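Local coordinates for probable CoA-transferase alpha subunit (Rhodococcus jostii, PDB 6COJ), which probably acts on coenzyme A thioesters as the alpha subunit of a CoA-transferase family enzyme, and is seen here with a spirolactone acyl-CoA bound, at residues 175-180 with 204-209; 120-125 with 170-175. The protein carries 1 engineered substitution. All blocks are in the same frame, centred on the assembly; numbering follows the deposited sequence.

Contact 1 of 2, residues 175-180 with 204-209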
ATOM      1  N   LEU A 175      -4.569  14.717  -3.105  1.00 13.35           N
ATOM      2  CA  LEU A 175      -5.748  15.188  -2.379  1.00 13.19           C
ATOM      3  C   LEU A 175      -5.332  15.625  -0.973  1.00 13.81           C
ATOM      4  O   LEU A 175      -5.613  14.973   0.037  1.00 15.24           O
ATOM      5  CB  LEU A 175      -6.822  14.099  -2.355  1.00 14.14           C
ATOM      6  CG  LEU A 175      -7.419  13.743  -3.724  1.00 13.69           C
ATOM      7  CD1 LEU A 175      -8.281  12.490  -3.638  1.00 15.74           C
ATOM      8  CD2 LEU A 175      -8.225  14.911  -4.285  1.00 16.35           C
ATOM      9  N   ASN A 176      -4.617  16.747  -0.922  1.00 15.16           N
ATOM     10  CA  ASN A 176      -4.204  17.297   0.360  1.00 14.72           C
ATOM     11  C   ASN A 176      -5.417  17.829   1.105  1.00 14.70           C
ATOM     12  O   ASN A 176      -6.283  18.486   0.525  1.00 16.84           O
ATOM     13  CB  ASN A 176      -3.207  18.432   0.142  1.00 14.98           C
ATOM     14  CG  ASN A 176      -2.054  18.016  -0.742  1.00 24.72           C
ATOM     15  OD1 ASN A 176      -1.172  17.284  -0.311  1.00 26.46           O
ATOM     16  ND2 ASN A 176      -2.062  18.473  -1.990  1.00 26.86           N
ATOM     17  N   LEU A 177      -5.477  17.559   2.401  1.00 13.14           N
ATOM     18  CA  LEU A 177      -6.630  17.912   3.214  1.00 13.07           C
ATOM     19  C   LEU A 177      -6.233  18.841   4.352  1.00 14.96           C
ATOM     20  O   LEU A 177      -5.193  18.650   4.991  1.00 15.56           O
ATOM     21  CB  LEU A 177      -7.232  16.651   3.834  1.00 13.48           C
ATOM     22  CG  LEU A 177      -7.446  15.461   2.892  1.00 14.42           C
ATOM     23  CD1 LEU A 177      -7.840  14.212   3.678  1.00 14.38           C
ATOM     24  CD2 LEU A 177      -8.495  15.799   1.845  1.00 16.83           C
ATOM     25  N   ASP A 178      -7.089  19.829   4.632  1.00 14.87           N
ATOM     26  CA  ASP A 178      -6.898  20.602   5.852  1.00 14.42           C
ATOM     27  C   ASP A 178      -7.202  19.751   7.071  1.00 15.67           C
ATOM     28  O   ASP A 178      -6.542  19.888   8.107  1.00 15.98           O
ATOM     29  CB  ASP A 178      -7.774  21.853   5.837  1.00 15.66           C
ATOM     30  CG  ASP A 178      -7.394  22.799   4.722  1.00 18.18           C
ATOM     31  OD1 ASP A 178      -6.193  23.127   4.605  1.00 23.24           O
ATOM     32  OD2 ASP A 178      -8.288  23.184   3.947  1.00 18.73           O
ATOM     33  N   ALA A 179      -8.203  18.877   6.974  1.00 14.98           N
ATOM     34  CA  ALA A 179      -8.582  18.055   8.113  1.00 14.06           C
ATOM     35  C   ALA A 179      -9.112  16.716   7.631  1.00 14.41           C
ATOM     36  O   ALA A 179      -9.577  16.578   6.495  1.00 16.09           O
ATOM     37  CB  ALA A 179      -9.626  18.758   8.990  1.00 15.40           C
ATOM     38  N   ALA A 180      -9.015  15.719   8.508  1.00 14.32           N
ATOM     39  CA  ALA A 180      -9.633  14.417   8.293  1.00 14.03           C
ATOM     40  C   ALA A 180     -10.480  14.072   9.506  1.00 14.92           C
ATOM     41  O   ALA A 180     -10.086  14.341  10.648  1.00 15.20           O
ATOM     42  CB  ALA A 180      -8.582  13.309   8.089  1.00 14.31           C
ATOM     43  N   ASP A 204      -6.562   5.317   7.413  1.00 12.81           N
ATOM     44  CA  ASP A 204      -5.155   5.669   7.578  1.00 12.03           C
ATOM     45  C   ASP A 204      -4.709   6.665   6.515  1.00 11.95           C
ATOM     46  O   ASP A 204      -3.977   7.615   6.814  1.00 13.56           O
ATOM     47  CB  ASP A 204      -4.288   4.405   7.542  1.00 12.50           C
ATOM     48  CG  ASP A 204      -4.513   3.578   6.284  1.00 16.26           C
ATOM     49  OD1 ASP A 204      -5.665   3.459   5.828  1.00 15.51           O
ATOM     50  OD2 ASP A 204      -3.533   3.022   5.740  1.00 19.64           O
ATOM     51  N   LEU A 205      -5.136   6.462   5.264  1.00 12.45           N
ATOM     52  CA  LEU A 205      -4.753   7.381   4.197  1.00 13.18           C
ATOM     53  C   LEU A 205      -5.352   8.769   4.402  1.00 12.73           C
ATOM     54  O   LEU A 205      -4.686   9.779   4.153  1.00 13.14           O
ATOM     55  CB  LEU A 205      -5.180   6.829   2.838  1.00 15.78           C
ATOM     56  CG  LEU A 205      -4.548   5.507   2.401  1.00 21.47           C
ATOM     57  CD1 LEU A 205      -5.053   5.086   1.028  1.00 21.42           C
ATOM     58  CD2 LEU A 205      -3.046   5.656   2.386  1.00 24.78           C
ATOM     59  N   TYR A 206      -6.606   8.844   4.848  1.00 12.31           N
ATOM     60  CA  TYR A 206      -7.199  10.150   5.121  1.00 11.62           C
ATOM     61  C   TYR A 206      -6.395  10.894   6.176  1.00 12.72           C
ATOM     62  O   TYR A 206      -6.095  12.082   6.023  1.00 13.34           O
ATOM     63  CB  TYR A 206      -8.660   9.999   5.555  1.00 13.18           C
ATOM     64  CG  TYR A 206      -9.640   9.819   4.414  1.00 13.29           C
ATOM     65  CD1 TYR A 206      -9.978  10.890   3.600  1.00 13.39           C
ATOM     66  CD2 TYR A 206     -10.216   8.582   4.145  1.00 12.76           C
ATOM     67  CE1 TYR A 206     -10.879  10.741   2.551  1.00 13.40           C
ATOM     68  CE2 TYR A 206     -11.114   8.416   3.097  1.00 13.57           C
ATOM     69  CZ  TYR A 206     -11.431   9.503   2.306  1.00 14.97           C
ATOM     70  OH  TYR A 206     -12.314   9.357   1.272  1.00 14.60           O
ATOM     71  N   CYS A 207      -6.015  10.206   7.251  1.00 12.52           N
ATOM     72  CA  CYS A 207      -5.211  10.868   8.272  1.00 13.31           C
ATOM     73  C   CYS A 207      -3.857  11.287   7.723  1.00 13.78           C
ATOM     74  O   CYS A 207      -3.395  12.407   7.981  1.00 14.54           O
ATOM     75  CB  CYS A 207      -5.038   9.957   9.485  1.00 13.50           C
ATOM     76  SG  CYS A 207      -6.549   9.795  10.453  1.00 15.09           S
ATOM     77  N   ALA A 208      -3.216  10.409   6.945  1.00 12.04           N
ATOM     78  CA  ALA A 208      -1.890  10.715   6.415  1.00 12.30           C
ATOM     79  C   ALA A 208      -1.918  11.872   5.425  1.00 14.14           C
ATOM     80  O   ALA A 208      -0.896  12.537   5.232  1.00 13.64           O
ATOM     81  CB  ALA A 208      -1.279   9.467   5.766  1.00 12.87           C
ATOM     82  N   ALA A 209      -3.064  12.127   4.789  1.00 14.55           N
ATOM     83  CA  ALA A 209      -3.193  13.184   3.791  1.00 14.43           C
ATOM     84  C   ALA A 209      -3.571  14.537   4.386  1.00 12.32           C
ATOM     85  O   ALA A 209      -3.645  15.518   3.639  1.00 14.98           O
ATOM     86  CB  ALA A 209      -4.250  12.790   2.752  1.00 15.65           C
TER
HETATM   87  O   HOH W   1      -1.514  17.008   2.463  1.00 39.40           O
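L177 carries the tight part of this contact, pressing both its backbone and its side chain on the C-terminal end of helix 203-208. Its N-H donates to the A209 carbonyl (N to O 3.0 Å, angle 157°), arriving from above the carbonyl plane. With CG anti to its own carbonyl carbon (chi1 -47°), L177 drives CD1 to the edge of the tyrosine ring, 4.0 Å from Y206 CD1, so the two side chains cross obliquely. The same L177 methyl reaches Y206 O at 3.6 Å and also touches the A209 methyl. From the helix side, A209 CB points toward segment 175-180 and rests 3.7 Å from L175 O, while A180 CB approaches Y206 O to 3.5 Å. The N176 side is looser and open to solvent: N176 starts its side chain away from segment 204-209, and a water lies 2.8 Å from N176 OD1 and 2.9 Å from A209 O, within hydrogen-bonding reach of both. The pair belongs to a beta-alpha-beta crossover of the central parallel sheet, with helix 203-208 preceding the adjacent strand 213-217, helix 117-128 packing on Y206 and A209, and strand 62-65 meeting L177 through V65.

Contact 2 of 2, residues 120-125 with 170-175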
ATOM      1  N   VAL A 120      -9.517   8.151  -5.873  1.00 13.57           N
ATOM      2  CA  VAL A 120      -9.514   8.679  -4.510  1.00 14.64           C
ATOM      3  C   VAL A 120      -8.340   8.109  -3.727  1.00 14.61           C
ATOM      4  O   VAL A 120      -7.548   8.849  -3.133  1.00 14.10           O
ATOM      5  CB  VAL A 120     -10.852   8.399  -3.804  1.00 12.36           C
ATOM      6  CG1 VAL A 120     -10.799   8.943  -2.391  1.00 15.06           C
ATOM      7  CG2 VAL A 120     -12.015   9.063  -4.551  1.00 14.79           C
ATOM      8  N   LYS A 121      -8.220   6.782  -3.704  1.00 14.02           N
ATOM      9  CA  LYS A 121      -7.101   6.138  -3.027  1.00 14.19           C
ATOM     10  C   LYS A 121      -5.778   6.691  -3.537  1.00 13.85           C
ATOM     11  O   LYS A 121      -4.883   7.037  -2.753  1.00 13.56           O
ATOM     12  CB  LYS A 121      -7.184   4.629  -3.260  1.00 14.79           C
ATOM     13  CG  LYS A 121      -6.008   3.853  -2.691  1.00 15.34           C
ATOM     14  CD  LYS A 121      -6.030   2.399  -3.162  1.00 17.51           C
ATOM     15  CE  LYS A 121      -4.810   1.656  -2.628  1.00 27.38           C
ATOM     16  NZ  LYS A 121      -4.812   0.212  -2.964  1.00 32.63           N
ATOM     17  N   CYS A 122      -5.654   6.799  -4.856  1.00 13.53           N
ATOM     18  CA  CYS A 122      -4.423   7.289  -5.459  1.00 13.58           C
ATOM     19  C   CYS A 122      -4.101   8.708  -4.995  1.00 13.65           C
ATOM     20  O   CYS A 122      -2.962   9.003  -4.603  1.00 13.27           O
ATOM     21  CB  CYS A 122      -4.590   7.226  -6.975  1.00 12.58           C
ATOM     22  SG  CYS A 122      -3.185   7.764  -7.936  1.00 15.79           S
ATOM     23  N   GLY A 123      -5.093   9.603  -5.038  1.00 11.86           N
ATOM     24  CA  GLY A 123      -4.851  10.975  -4.624  1.00 14.13           C
ATOM     25  C   GLY A 123      -4.482  11.095  -3.157  1.00 12.35           C
ATOM     26  O   GLY A 123      -3.652  11.929  -2.783  1.00 13.32           O
ATOM     27  N   LEU A 124      -5.099  10.272  -2.307  1.00 13.27           N
ATOM     28  CA  LEU A 124      -4.740  10.285  -0.891  1.00 12.03           C
ATOM     29  C   LEU A 124      -3.332   9.750  -0.686  1.00 12.99           C
ATOM     30  O   LEU A 124      -2.575  10.288   0.126  1.00 13.94           O
ATOM     31  CB  LEU A 124      -5.743   9.472  -0.075  1.00 11.97           C
ATOM     32  CG  LEU A 124      -7.166  10.025  -0.007  1.00 12.52           C
ATOM     33  CD1 LEU A 124      -8.072   8.997   0.652  1.00 14.55           C
ATOM     34  CD2 LEU A 124      -7.193  11.334   0.780  1.00 13.91           C
ATOM     35  N   GLU A 125      -2.957   8.709  -1.435  1.00 12.04           N
ATOM     36  CA  GLU A 125      -1.597   8.189  -1.359  1.00 14.01           C
ATOM     37  C   GLU A 125      -0.576   9.236  -1.793  1.00 12.28           C
ATOM     38  O   GLU A 125       0.512   9.333  -1.206  1.00 13.71           O
ATOM     39  CB  GLU A 125      -1.481   6.925  -2.213  1.00 14.25           C
ATOM     40  CG  GLU A 125      -2.062   5.688  -1.556  1.00 14.92           C
ATOM     41  CD  GLU A 125      -2.099   4.479  -2.486  1.00 29.07           C
ATOM     42  OE1 GLU A 125      -2.073   4.667  -3.721  1.00 41.55           O
ATOM     43  OE2 GLU A 125      -2.148   3.342  -1.970  1.00 45.60           O
ATOM     44  N   ILE A 170      -3.233   9.365 -16.564  1.00 13.83           N
ATOM     45  CA  ILE A 170      -3.765  10.425 -15.714  1.00 14.19           C
ATOM     46  C   ILE A 170      -2.726  10.759 -14.655  1.00 15.91           C
ATOM     47  O   ILE A 170      -2.167   9.862 -14.013  1.00 15.37           O
ATOM     48  CB  ILE A 170      -5.070   9.970 -15.042  1.00 14.93           C
ATOM     49  CG1 ILE A 170      -6.133   9.593 -16.079  1.00 14.47           C
ATOM     50  CG2 ILE A 170      -5.575  11.031 -14.072  1.00 16.49           C
ATOM     51  CD1 ILE A 170      -6.634  10.764 -16.922  1.00 19.42           C
ATOM     52  N   ALA A 171      -2.452  12.043 -14.465  1.00 13.47           N
ATOM     53  CA  ALA A 171      -1.669  12.491 -13.314  1.00 13.93           C
ATOM     54  C   ALA A 171      -2.669  12.837 -12.224  1.00 15.90           C
ATOM     55  O   ALA A 171      -3.232  13.936 -12.205  1.00 14.63           O
ATOM     56  CB  ALA A 171      -0.817  13.702 -13.686  1.00 13.79           C
ATOM     57  N   MET A 172      -2.950  11.894 -11.339  1.00 12.77           N
ATOM     58  CA  MET A 172      -3.886  12.191 -10.266  1.00 12.91           C
ATOM     59  C   MET A 172      -3.233  13.160  -9.293  1.00 15.45           C
ATOM     60  O   MET A 172      -2.209  12.819  -8.691  1.00 14.57           O
ATOM     61  CB  MET A 172      -4.259  10.902  -9.542  1.00 13.41           C
ATOM     62  CG  MET A 172      -5.190  11.149  -8.368  1.00 12.59           C
ATOM     63  SD  MET A 172      -6.774  11.815  -8.905  1.00 14.12           S
ATOM     64  CE  MET A 172      -7.351  12.421  -7.329  1.00 15.31           C
ATOM     65  N   PRO A 173      -3.763  14.367  -9.113  1.00 13.26           N
ATOM     66  CA  PRO A 173      -3.146  15.295  -8.162  1.00 13.22           C
ATOM     67  C   PRO A 173      -3.349  14.823  -6.730  1.00 15.14           C
ATOM     68  O   PRO A 173      -4.314  14.121  -6.403  1.00 15.21           O
ATOM     69  CB  PRO A 173      -3.905  16.604  -8.411  1.00 15.94           C
ATOM     70  CG  PRO A 173      -5.274  16.133  -8.845  1.00 15.97           C
ATOM     71  CD  PRO A 173      -4.989  14.924  -9.712  1.00 13.06           C
ATOM     72  N   ALA A 174      -2.428  15.233  -5.865  1.00 14.15           N
ATOM     73  CA  ALA A 174      -2.568  14.930  -4.448  1.00 13.68           C
ATOM     74  C   ALA A 174      -3.860  15.521  -3.895  1.00 13.28           C
ATOM     75  O   ALA A 174      -4.212  16.674  -4.178  1.00 15.30           O
ATOM     76  CB  ALA A 174      -1.380  15.502  -3.681  1.00 16.39           C
ATOM     77  N   LEU A 175      -4.569  14.717  -3.105  1.00 13.35           N
ATOM     78  CA  LEU A 175      -5.748  15.188  -2.379  1.00 13.19           C
ATOM     79  C   LEU A 175      -5.332  15.625  -0.973  1.00 13.81           C
ATOM     80  O   LEU A 175      -5.613  14.973   0.037  1.00 15.24           O
ATOM     81  CB  LEU A 175      -6.822  14.099  -2.355  1.00 14.14           C
ATOM     82  CG  LEU A 175      -7.419  13.743  -3.724  1.00 13.69           C
ATOM     83  CD1 LEU A 175      -8.281  12.490  -3.638  1.00 15.74           C
ATOM     84  CD2 LEU A 175      -8.225  14.911  -4.285  1.00 16.35           C
TER
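No aromatic ring belongs to segments 120-125 and 170-175; the flat groups are peptides. The G123 carbonyl receives the L175 N-H well above its plane, 58° out of it, in a nearly straight bond (177°) with L175 N 3.0 Å from G123 O. A174 CA adds a CA-H...O contact to G123 O at 3.6 Å. The puckered P173 ring is turned from the helix and packs on W148 of helix 144-148. G123, without a side chain, presents its bare CA to M172 and L175. M172 CG, anti to its backbone N, lies 3.7 Å from G123 N; the bend at chi2 (64°) brings M172 CE to 4.0 Å from G123 CA. The root of this side chain is met by the cysteine sulphur, C122 SG lying 3.7 Å from M172 CB. L175, with CG beside its own backbone N, lays CG and CD1 along G123 CA; CD1 also stops 3.7 Å from V120 O. L124 reaches back with CD2, crossing obliquely 4.2 Å from L175 CB. The chemistry is thus mainly apolar and buried, no charged side chain entering between the segments, with a single conventional hydrogen bond that satisfies L175 N and fixes the chain as it leaves strand 168-173 against the helix.

Along the chain, helix 117-128 comes first, followed by strands 133-136 and 153-156 of the small antiparallel sheet; contact 2 closes this excursion when strand 168-173 returns to the helix. L175 belongs to both contacts and passes the chain on to strand 177-184 of the parallel sheet. Contact 1 then closes a second loop, which includes strands 186-187 and 193-194, at helix 203-208. The loops follow in series, neither nested nor crossed. Their helices nevertheless meet: Y206 CZ and A209 CB each lie 3.8 Å from a methyl of L124, CD1 and CD2 respectively. Together the contacts tie the antiparallel sheet, both helices and the parallel sheet into one body.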